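Local coordinates for protein mercuric reductase (Metallosphaera sedula, PDB 4YWO) that probably reduces mercuric ion to elemental mercury with NADPH as electron donor, working as an FAD-containing homodimer of the pyridine nucleotide-disulfide oxidoreductase family, at residues A[47-52]-A[115-120]; A[29-34]-A[109-114]. One frame throughout, in Å; residues are numbered along the deposited sequence.

In the fold
Contact 1 (47-52 with 115-120) and contact 2 (29-34 with 109-114) lie in the FAD-binding, Rossmann-type region, their centres about 14 Å apart on the same side of the chain's centre. They share no residue, yet 109-114 runs straight on into 115-120, so the link after helix 87-110 serves contact 2 and the edge strand 114-117 it enters serves contact 1. Contact 1 is a surface contact that buries 99 Å² between its segments; no hydrogen bond crosses it, and both segments bond to the cofactor. Contact 2 is partly buried, buries 227 Å², and is apolar: a methionine and an isoleucine of helix 25-36 against a tyrosine and a valine.

Contact 1: residues A[47-52]-A[115-120]; sequences GEIGGT and LIQGEA. With FAD (flavin-adenine dinucleotide), chain B.
Ile49 and Gln117 make the nearest approach here, CD1 of Ile49 lying 3.9 Å from OE1 of Gln117, with the two side chains crossing at about a right angle. The glutamine sets its CG anti to the carbonyl carbon (chi1 -70°) and runs extended beyond it, which carries the amide over to the isoleucine methyl; this is one of two modelled conformers, so the touch is tentative. No hydrogen bond joins the segments, and their touch is slight; Ile49 also packs on Tyr23, Tyr104 and Leu108, while Gly47 O accepts a hydrogen bond from Tyr23 OH.

Both segments instead converge on FAD, as the loops at the carboxyl ends of parallel strands do in a Rossmann-type fold: 47-52 follows strand 42-45, and 115-120 continues edge strand 114-117. Thr52 grips the pyrophosphate twice. Its backbone N donates to FAD O1A at 3.3 Å, nearly straight at 167°, and its OG1 donates to FAD O2A at 3.1 Å. With OG1 beside the backbone N (chi1 -65°), CG2 is turned to the ribityl side, 3.6 Å from FAD O2'. At the other end, Ala120 holds the adenine through its main chain: its N donates to FAD N1A at 3.0 Å, and FAD N6A returns a weak bond to Ala120 O at 3.3 Å. Between these ends Gly51 CA passes 3.2 Å from FAD O3B.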
ATOM      1  N   GLY A  47     -10.624  22.868 -24.876  1.00 32.26           N
ATOM      2  CA  GLY A  47     -10.231  21.476 -24.885  1.00 25.88           C
ATOM      3  C   GLY A  47     -11.198  20.637 -24.039  1.00 24.49           C
ATOM      4  O   GLY A  47     -12.262  21.094 -23.563  1.00 23.10           O
ATOM      5  N   GLU A  48     -10.885  19.332 -23.963  1.00 23.04           N
ATOM      6  CA  GLU A  48     -11.734  18.417 -23.213  1.00 21.20           C
ATOM      7  C   GLU A  48     -11.856  18.800 -21.744  1.00 21.68           C
ATOM      8  O   GLU A  48     -10.859  19.087 -21.048  1.00 19.49           O
ATOM      9  CB  GLU A  48     -11.270  16.951 -23.386  1.00 27.51           C
ATOM     10  CG  GLU A  48     -11.190  16.478 -24.818  1.00 37.45           C
ATOM     11  CD  GLU A  48     -10.817  15.012 -25.005  1.00 45.85           C
ATOM     12  OE1 GLU A  48     -11.719  14.289 -25.475  1.00 53.45           O
ATOM     13  OE2 GLU A  48      -9.636  14.596 -24.779  1.00 49.17           O
ATOM     14  N   ILE A  49     -13.051  18.745 -21.196  1.00 21.63           N
ATOM     15  CA  ILE A  49     -13.271  18.996 -19.791  1.00 21.47           C
ATOM     16  C   ILE A  49     -12.455  17.981 -18.948  1.00 22.65           C
ATOM     17  O   ILE A  49     -12.323  16.820 -19.262  1.00 20.89           O
ATOM     18  CB  ILE A  49     -14.797  18.819 -19.441  1.00 25.83           C
ATOM     19  CG1 ILE A  49     -15.670  19.848 -20.203  1.00 32.33           C
ATOM     20  CG2 ILE A  49     -15.060  19.086 -18.016  1.00 27.71           C
ATOM     21  CD1 ILE A  49     -15.481  21.225 -19.654  1.00 39.32           C
ATOM     22  N   GLY A  50     -11.819  18.490 -17.907  1.00 20.91           N
ATOM     23  CA  GLY A  50     -10.980  17.663 -17.042  1.00 19.82           C
ATOM     24  C   GLY A  50      -9.526  17.693 -17.388  1.00 18.16           C
ATOM     25  O   GLY A  50      -8.690  17.294 -16.573  1.00 18.72           O
ATOM     26  N   GLY A  51      -9.152  18.298 -18.500  1.00 16.86           N
ATOM     27  CA  GLY A  51      -7.760  18.455 -18.790  1.00 16.70           C
ATOM     28  C   GLY A  51      -6.956  17.196 -18.996  1.00 18.73           C
ATOM     29  O   GLY A  51      -7.462  16.262 -19.624  1.00 21.48           O
ATOM     30  N   THR A  52      -5.690  17.197 -18.620  1.00 16.43           N
ATOM     31  CA  THR A  52      -4.786  16.177 -19.014  1.00 18.29           C
ATOM     32  C   THR A  52      -4.996  14.853 -18.306  1.00 18.75           C
ATOM     33  O   THR A  52      -4.955  13.812 -18.979  1.00 18.55           O
ATOM     34  CB  THR A  52      -3.342  16.655 -18.744  1.00 20.28           C
ATOM     35  OG1 THR A  52      -3.090  17.795 -19.638  1.00 21.11           O
ATOM     36  CG2 THR A  52      -2.318  15.571 -19.019  1.00 21.94           C
ATOM     37  N   LEU A 115     -19.409  28.807 -16.851  1.00 23.48           N
ATOM     38  CA  LEU A 115     -18.441  28.163 -17.690  1.00 25.51           C
ATOM     39  C   LEU A 115     -18.346  28.873 -19.061  1.00 25.43           C
ATOM     40  O   LEU A 115     -19.324  29.060 -19.756  1.00 25.81           O
ATOM     41  CB  LEU A 115     -18.836  26.737 -17.895  1.00 26.70           C
ATOM     42  CG  LEU A 115     -17.981  25.884 -18.765  1.00 26.94           C
ATOM     43  CD1 LEU A 115     -16.650  25.632 -18.115  1.00 31.64           C
ATOM     44  CD2 LEU A 115     -18.707  24.585 -19.043  1.00 31.81           C
ATOM     45  N   ILE A 116     -17.140  29.162 -19.503  1.00 22.49           N
ATOM     46  CA  ILE A 116     -16.877  29.650 -20.861  1.00 23.90           C
ATOM     47  C   ILE A 116     -15.876  28.814 -21.559  1.00 24.66           C
ATOM     48  O   ILE A 116     -14.825  28.535 -20.970  1.00 26.15           O
ATOM     49  CB  ILE A 116     -16.399  31.100 -20.779  1.00 25.10           C
ATOM     50  CG1 ILE A 116     -17.374  31.984 -20.003  1.00 27.54           C
ATOM     51  CG2 ILE A 116     -16.046  31.622 -22.209  1.00 27.65           C
ATOM     52  CD1 ILE A 116     -16.850  33.354 -19.748  1.00 32.66           C
ATOM     53  N   GLN A 117     -16.164  28.283 -22.764  1.00 21.91           N
ATOM     54  CA  GLN A 117     -15.228  27.525 -23.477  0.50 22.11           C
ATOM     55  C   GLN A 117     -14.536  28.363 -24.533  1.00 24.92           C
ATOM     56  O   GLN A 117     -15.171  28.915 -25.442  1.00 25.62           O
ATOM     57  CB  GLN A 117     -15.850  26.215 -24.023  0.50 25.16           C
ATOM     58  CG  GLN A 117     -16.139  25.284 -22.844  0.50 24.62           C
ATOM     59  CD  GLN A 117     -16.814  23.976 -23.201  0.50 28.12           C
ATOM     60  OE1 GLN A 117     -16.218  22.887 -23.084  0.50 31.42           O
ATOM     61  NE2 GLN A 117     -18.078  24.063 -23.599  0.50 27.16           N
ATOM     62  N   GLY A 118     -13.244  28.473 -24.387  1.00 21.86           N
ATOM     63  CA  GLY A 118     -12.451  29.251 -25.303  1.00 21.85           C
ATOM     64  C   GLY A 118     -11.075  29.533 -24.760  1.00 21.45           C
ATOM     65  O   GLY A 118     -10.806  29.263 -23.595  1.00 21.66           O
ATOM     66  N   GLU A 119     -10.208  30.110 -25.608  1.00 18.90           N
ATOM     67  CA  GLU A 119      -8.831  30.458 -25.270  1.00 18.54           C
ATOM     68  C   GLU A 119      -8.848  31.847 -24.635  1.00 20.54           C
ATOM     69  O   GLU A 119      -9.289  32.831 -25.320  1.00 20.40           O
ATOM     70  CB  GLU A 119      -7.915  30.379 -26.459  1.00 21.17           C
ATOM     71  CG  GLU A 119      -6.520  30.763 -26.158  1.00 22.01           C
ATOM     72  CD  GLU A 119      -5.532  30.651 -27.258  1.00 33.85           C
ATOM     73  OE1 GLU A 119      -4.889  29.581 -27.340  1.00 49.08           O
ATOM     74  OE2 GLU A 119      -5.409  31.639 -28.020  1.00 34.73           O
ATOM     75  N   ALA A 120      -8.436  31.953 -23.376  1.00 17.37           N
ATOM     76  CA  ALA A 120      -8.255  33.219 -22.659  1.00 17.24           C
ATOM     77  C   ALA A 120      -6.865  33.757 -22.848  1.00 17.22           C
ATOM     78  O   ALA A 120      -5.851  33.009 -22.819  1.00 17.49           O
ATOM     79  CB  ALA A 120      -8.560  33.106 -21.183  1.00 17.83           C
TER
HETATM   80  PA  FAD B 501      -4.186  20.817 -17.187  1.00 17.78           P
HETATM   81  O1A FAD B 501      -5.112  19.744 -16.664  1.00 19.64           O
HETATM   82  O2A FAD B 501      -3.534  20.655 -18.539  1.00 18.26           O
HETATM   83  O5B FAD B 501      -4.981  22.217 -17.176  1.00 17.74           O
HETATM   84  C5B FAD B 501      -5.002  23.046 -18.335  1.00 17.11           C
HETATM   85  C4B FAD B 501      -6.416  23.091 -18.901  1.00 17.73           C
HETATM   86  O4B FAD B 501      -6.832  24.451 -19.056  1.00 19.23           O
HETATM   87  C3B FAD B 501      -6.487  22.423 -20.264  1.00 20.09           C
HETATM   88  O3B FAD B 501      -7.404  21.326 -20.227  1.00 25.99           O
HETATM   89  C2B FAD B 501      -6.979  23.481 -21.230  1.00 19.08           C
HETATM   90  O2B FAD B 501      -8.217  23.068 -21.819  1.00 23.94           O
HETATM   91  C1B FAD B 501      -7.188  24.744 -20.410  1.00 18.32           C
HETATM   92  N9A FAD B 501      -6.322  25.830 -20.933  1.00 17.10           N
HETATM   93  C8A FAD B 501      -4.996  25.744 -21.147  1.00 16.71           C
HETATM   94  N7A FAD B 501      -4.501  26.913 -21.630  1.00 19.54           N
HETATM   95  C5A FAD B 501      -5.530  27.775 -21.731  1.00 17.10           C
HETATM   96  C6A FAD B 501      -5.706  29.180 -22.170  1.00 17.35           C
HETATM   97  N6A FAD B 501      -4.655  29.914 -22.608  1.00 20.32           N
HETATM   98  N1A FAD B 501      -6.951  29.704 -22.117  1.00 18.49           N
HETATM   99  C2A FAD B 501      -8.003  28.984 -21.683  1.00 19.44           C
HETATM  100  N3A FAD B 501      -7.916  27.707 -21.271  1.00 19.50           N
HETATM  101  C4A FAD B 501      -6.727  27.057 -21.270  1.00 17.83           C
HETATM  102  N1  FAD B 501       0.281  12.791 -12.562  1.00 16.17           N
HETATM  103  C2  FAD B 501       0.099  11.987 -11.484  1.00 19.73           C
HETATM  104  O2  FAD B 501       0.024  12.509 -10.351  1.00 18.81           O
HETATM  105  N3  FAD B 501      -0.003  10.649 -11.585  1.00 18.22           N
HETATM  106  C4  FAD B 501       0.067  10.014 -12.761  1.00 22.99           C
HETATM  107  O4  FAD B 501      -0.031   8.768 -12.821  1.00 24.59           O
HETATM  108  C4X FAD B 501       0.265  10.821 -13.989  1.00 19.87           C
HETATM  109  N5  FAD B 501       0.346  10.255 -15.214  1.00 19.22           N
HETATM  110  C5X FAD B 501       0.526  11.019 -16.317  1.00 17.24           C
HETATM  111  C6  FAD B 501       0.607  10.415 -17.567  1.00 16.55           C
HETATM  112  C7  FAD B 501       0.792  11.192 -18.705  1.00 17.65           C
HETATM  113  C7M FAD B 501       0.879  10.536 -20.058  1.00 18.69           C
HETATM  114  C8  FAD B 501       0.905  12.670 -18.588  1.00 18.79           C
HETATM  115  C8M FAD B 501       1.106  13.509 -19.823  1.00 18.68           C
HETATM  116  C9  FAD B 501       0.825  13.278 -17.341  1.00 16.81           C
HETATM  117  C9A FAD B 501       0.639  12.502 -16.203  1.00 17.00           C
HETATM  118  N10 FAD B 501       0.557  13.109 -14.935  1.00 16.62           N
HETATM  119  C10 FAD B 501       0.369  12.286 -13.809  1.00 17.59           C
HETATM  120  C1' FAD B 501       0.665  14.563 -14.791  1.00 16.27           C
HETATM  121  C2' FAD B 501      -0.722  15.156 -14.578  1.00 18.32           C
HETATM  122  O2' FAD B 501      -1.604  14.692 -15.606  1.00 21.07           O
HETATM  123  C3' FAD B 501      -0.674  16.680 -14.599  1.00 20.35           C
HETATM  124  O3' FAD B 501       0.324  17.138 -13.681  1.00 21.49           O
HETATM  125  C4' FAD B 501      -2.024  17.274 -14.219  1.00 20.13           C
HETATM  126  O4' FAD B 501      -2.983  16.975 -15.239  1.00 23.83           O
HETATM  127  C5' FAD B 501      -1.927  18.785 -14.042  1.00 18.28           C
HETATM  128  O5' FAD B 501      -3.211  19.372 -14.241  1.00 17.38           O
HETATM  129  P   FAD B 501      -3.353  20.950 -14.521  1.00 15.20           P
HETATM  130  O1P FAD B 501      -4.798  21.338 -14.309  1.00 14.88           O
HETATM  131  O2P FAD B 501      -2.262  21.665 -13.763  1.00 14.52           O
HETATM  132  O3P FAD B 501      -3.029  21.059 -16.094  1.00 15.00           O

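Contact 2: residues A[29-34]-A[109-114]; sequences AAMIKA and SYYDVE
Ile32 lies over one face of the Tyr111 ring in a CH-pi contact: its CG1 stands 4.1 Å from the ring centroid and 19° off the ring normal, displaced toward the rim. The second branch, CG2, reaches the phenol end, 3.6 Å from Tyr111 OH, so the two branches follow the ring from CE2 to the hydroxyl. Ile32 holds CG2 anti to the backbone N and CG1 anti to the carbonyl carbon (chi1 -66°), which turns both branches to the tyrosine. On the opposite face, Tyr110 CD2 sits 3.7 Å above the plane, over the ring centre, leaving the tyrosine between a helix side chain and its own sequence neighbour.

The sulfur side is looser. Met31 SD is 4.0 Å from Val113 CB and only slightly farther from both valine methyls, the side chains crossing at about a right angle. A bend at chi3 (56°) swings Met31 CE back to the tyrosine, where it approaches CD2 obliquely at 4.2 Å. The solvent side begins at Asp112 and Ser109, both exposed; Tyr110, exposed as well, makes no contact with 29-34 and backs the Tyr111 ring instead.

Tyr111 is the first residue to leave helical geometry after helix 87-110, and Asn35 bridges the two segments, its OD1 accepting from Asp112 N and its ND2 donating to Met31 O. Thus the link into edge strand 114-117 lies against helix 25-36, which has helix 314-330 and strand 16-21 beside its alanines; Val113 touches Leu43 of strand 42-45, and Glu114 makes backbone hydrogen bonds with Pro41 and Leu43.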
ATOM      1  N   ALA A  29     -10.299  22.113  -8.844  1.00 16.06           N
ATOM      2  CA  ALA A  29     -10.089  22.274  -7.440  1.00 17.56           C
ATOM      3  C   ALA A  29     -10.371  23.715  -7.031  1.00 19.62           C
ATOM      4  O   ALA A  29     -11.060  23.952  -6.020  1.00 20.71           O
ATOM      5  CB  ALA A  29      -8.734  21.846  -7.081  1.00 17.52           C
ATOM      6  N   ALA A  30      -9.940  24.696  -7.879  1.00 17.10           N
ATOM      7  CA  ALA A  30     -10.243  26.077  -7.601  1.00 16.27           C
ATOM      8  C   ALA A  30     -11.718  26.335  -7.645  1.00 15.77           C
ATOM      9  O   ALA A  30     -12.204  27.116  -6.821  1.00 18.47           O
ATOM     10  CB  ALA A  30      -9.484  26.968  -8.621  1.00 17.07           C
ATOM     11  N   MET A  31     -12.449  25.773  -8.581  1.00 15.24           N
ATOM     12  CA  MET A  31     -13.851  25.998  -8.742  1.00 19.23           C
ATOM     13  C   MET A  31     -14.582  25.520  -7.488  1.00 21.51           C
ATOM     14  O   MET A  31     -15.541  26.181  -6.981  1.00 23.54           O
ATOM     15  CB  MET A  31     -14.403  25.314  -9.918  1.00 20.73           C
ATOM     16  CG  MET A  31     -15.900  25.525 -10.066  1.00 26.27           C
ATOM     17  SD  MET A  31     -16.656  24.243 -11.056  1.00 37.02           S
ATOM     18  CE  MET A  31     -16.298  22.630 -10.366  1.00 28.96           C
ATOM     19  N   ILE A  32     -14.147  24.386  -7.032  1.00 22.35           N
ATOM     20  CA  ILE A  32     -14.819  23.751  -5.861  1.00 22.46           C
ATOM     21  C   ILE A  32     -14.569  24.576  -4.610  1.00 23.09           C
ATOM     22  O   ILE A  32     -15.542  24.907  -3.888  1.00 25.97           O
ATOM     23  CB  ILE A  32     -14.380  22.311  -5.687  1.00 23.62           C
ATOM     24  CG1 ILE A  32     -14.877  21.547  -6.866  1.00 24.08           C
ATOM     25  CG2 ILE A  32     -14.894  21.786  -4.292  1.00 26.50           C
ATOM     26  CD1 ILE A  32     -14.338  20.135  -6.911  1.00 27.14           C
ATOM     27  N   LYS A  33     -13.328  24.949  -4.378  1.00 21.25           N
ATOM     28  CA  LYS A  33     -12.973  25.797  -3.300  1.00 21.61           C
ATOM     29  C   LYS A  33     -13.704  27.104  -3.330  1.00 22.61           C
ATOM     30  O   LYS A  33     -14.077  27.619  -2.277  1.00 25.62           O
ATOM     31  CB  LYS A  33     -11.531  26.054  -3.223  1.00 22.07           C
ATOM     32  CG  LYS A  33     -11.088  26.890  -2.062  1.00 23.48           C
ATOM     33  CD  LYS A  33     -11.529  26.172  -0.777  1.00 31.23           C
ATOM     34  CE  LYS A  33     -10.454  26.351   0.284  1.00 41.71           C
ATOM     35  NZ  LYS A  33     -10.519  25.367   1.421  1.00 46.03           N
ATOM     36  N   ALA A  34     -13.836  27.686  -4.509  1.00 22.25           N
ATOM     37  CA  ALA A  34     -14.550  28.955  -4.595  1.00 22.71           C
ATOM     38  C   ALA A  34     -16.037  28.810  -4.107  1.00 25.80           C
ATOM     39  O   ALA A  34     -16.508  29.664  -3.306  1.00 27.53           O
ATOM     40  CB  ALA A  34     -14.506  29.462  -6.045  1.00 22.80           C
ATOM     41  N   SER A 109     -22.664  20.601 -13.140  1.00 36.44           N
ATOM     42  CA  SER A 109     -24.104  20.735 -12.741  1.00 39.56           C
ATOM     43  C   SER A 109     -24.289  20.913 -11.258  1.00 36.21           C
ATOM     44  O   SER A 109     -25.133  21.650 -10.857  1.00 49.66           O
ATOM     45  CB  SER A 109     -24.937  19.504 -13.104  1.00 44.71           C
ATOM     46  OG  SER A 109     -24.739  19.141 -14.427  1.00 49.60           O
ATOM     47  N   TYR A 110     -23.516  20.210 -10.455  1.00 34.56           N
ATOM     48  CA  TYR A 110     -23.628  20.270  -9.030  1.00 35.12           C
ATOM     49  C   TYR A 110     -23.130  21.588  -8.411  1.00 39.37           C
ATOM     50  O   TYR A 110     -23.725  22.122  -7.514  1.00 40.27           O
ATOM     51  CB  TYR A 110     -22.912  19.075  -8.390  1.00 38.15           C
ATOM     52  CG  TYR A 110     -23.115  19.144  -6.933  1.00 48.72           C
ATOM     53  CD1 TYR A 110     -24.409  19.012  -6.402  1.00 50.51           C
ATOM     54  CD2 TYR A 110     -22.071  19.436  -6.078  1.00 47.12           C
ATOM     55  CE1 TYR A 110     -24.622  19.157  -5.059  1.00 55.01           C
ATOM     56  CE2 TYR A 110     -22.275  19.565  -4.726  1.00 55.40           C
ATOM     57  CZ  TYR A 110     -23.560  19.426  -4.236  1.00 53.99           C
ATOM     58  OH  TYR A 110     -23.763  19.559  -2.912  1.00 59.17           O
ATOM     59  N   TYR A 111     -22.015  22.114  -8.890  1.00 33.11           N
ATOM     60  CA  TYR A 111     -21.464  23.309  -8.293  1.00 31.29           C
ATOM     61  C   TYR A 111     -21.953  24.494  -9.105  1.00 25.71           C
ATOM     62  O   TYR A 111     -22.499  24.362 -10.182  1.00 33.87           O
ATOM     63  CB  TYR A 111     -19.941  23.244  -8.275  1.00 30.99           C
ATOM     64  CG  TYR A 111     -19.391  22.323  -7.284  1.00 33.08           C
ATOM     65  CD1 TYR A 111     -19.303  22.692  -5.942  1.00 28.21           C
ATOM     66  CD2 TYR A 111     -19.013  21.057  -7.634  1.00 32.27           C
ATOM     67  CE1 TYR A 111     -18.806  21.873  -5.023  1.00 32.53           C
ATOM     68  CE2 TYR A 111     -18.503  20.195  -6.690  1.00 31.63           C
ATOM     69  CZ  TYR A 111     -18.435  20.597  -5.399  1.00 28.23           C
ATOM     70  OH  TYR A 111     -17.958  19.826  -4.436  1.00 35.16           O
ATOM     71  N   ASP A 112     -21.768  25.703  -8.560  1.00 28.51           N
ATOM     72  CA  ASP A 112     -22.281  26.903  -9.194  1.00 29.00           C
ATOM     73  C   ASP A 112     -21.039  27.602  -9.961  1.00 25.26           C
ATOM     74  O   ASP A 112     -20.069  27.905  -9.348  1.00 28.20           O
ATOM     75  CB  ASP A 112     -22.771  27.825  -8.056  1.00 37.10           C
ATOM     76  CG  ASP A 112     -23.562  28.990  -8.536  1.00 43.33           C
ATOM     77  OD1 ASP A 112     -24.215  28.911  -9.600  1.00 54.12           O
ATOM     78  OD2 ASP A 112     -23.542  30.022  -7.821  1.00 57.55           O
ATOM     79  N   VAL A 113     -21.197  27.880 -11.212  1.00 25.95           N
ATOM     80  CA  VAL A 113     -20.052  28.303 -12.073  1.00 27.64           C
ATOM     81  C   VAL A 113     -20.543  28.868 -13.365  1.00 26.73           C
ATOM     82  O   VAL A 113     -21.521  28.413 -13.915  1.00 30.51           O
ATOM     83  CB  VAL A 113     -19.129  27.079 -12.331  1.00 27.57           C
ATOM     84  CG1 VAL A 113     -19.875  25.917 -12.949  1.00 30.10           C
ATOM     85  CG2 VAL A 113     -17.987  27.419 -13.325  1.00 26.34           C
ATOM     86  N   GLU A 114     -19.915  29.913 -13.875  1.00 26.39           N
ATOM     87  CA  GLU A 114     -20.182  30.348 -15.185  1.00 26.69           C
ATOM     88  C   GLU A 114     -19.079  29.794 -16.052  1.00 26.42           C
ATOM     89  O   GLU A 114     -17.942  30.255 -15.956  1.00 24.99           O
ATOM     90  CB  GLU A 114     -20.145  31.883 -15.210  1.00 30.37           C
ATOM     91  CG  GLU A 114     -20.154  32.532 -16.572  1.00 33.25           C
ATOM     92  CD  GLU A 114     -20.264  34.047 -16.430  1.00 38.86           C
ATOM     93  OE1 GLU A 114     -20.461  34.526 -15.299  1.00 40.31           O
ATOM     94  OE2 GLU A 114     -20.137  34.764 -17.426  1.00 38.57           O
TER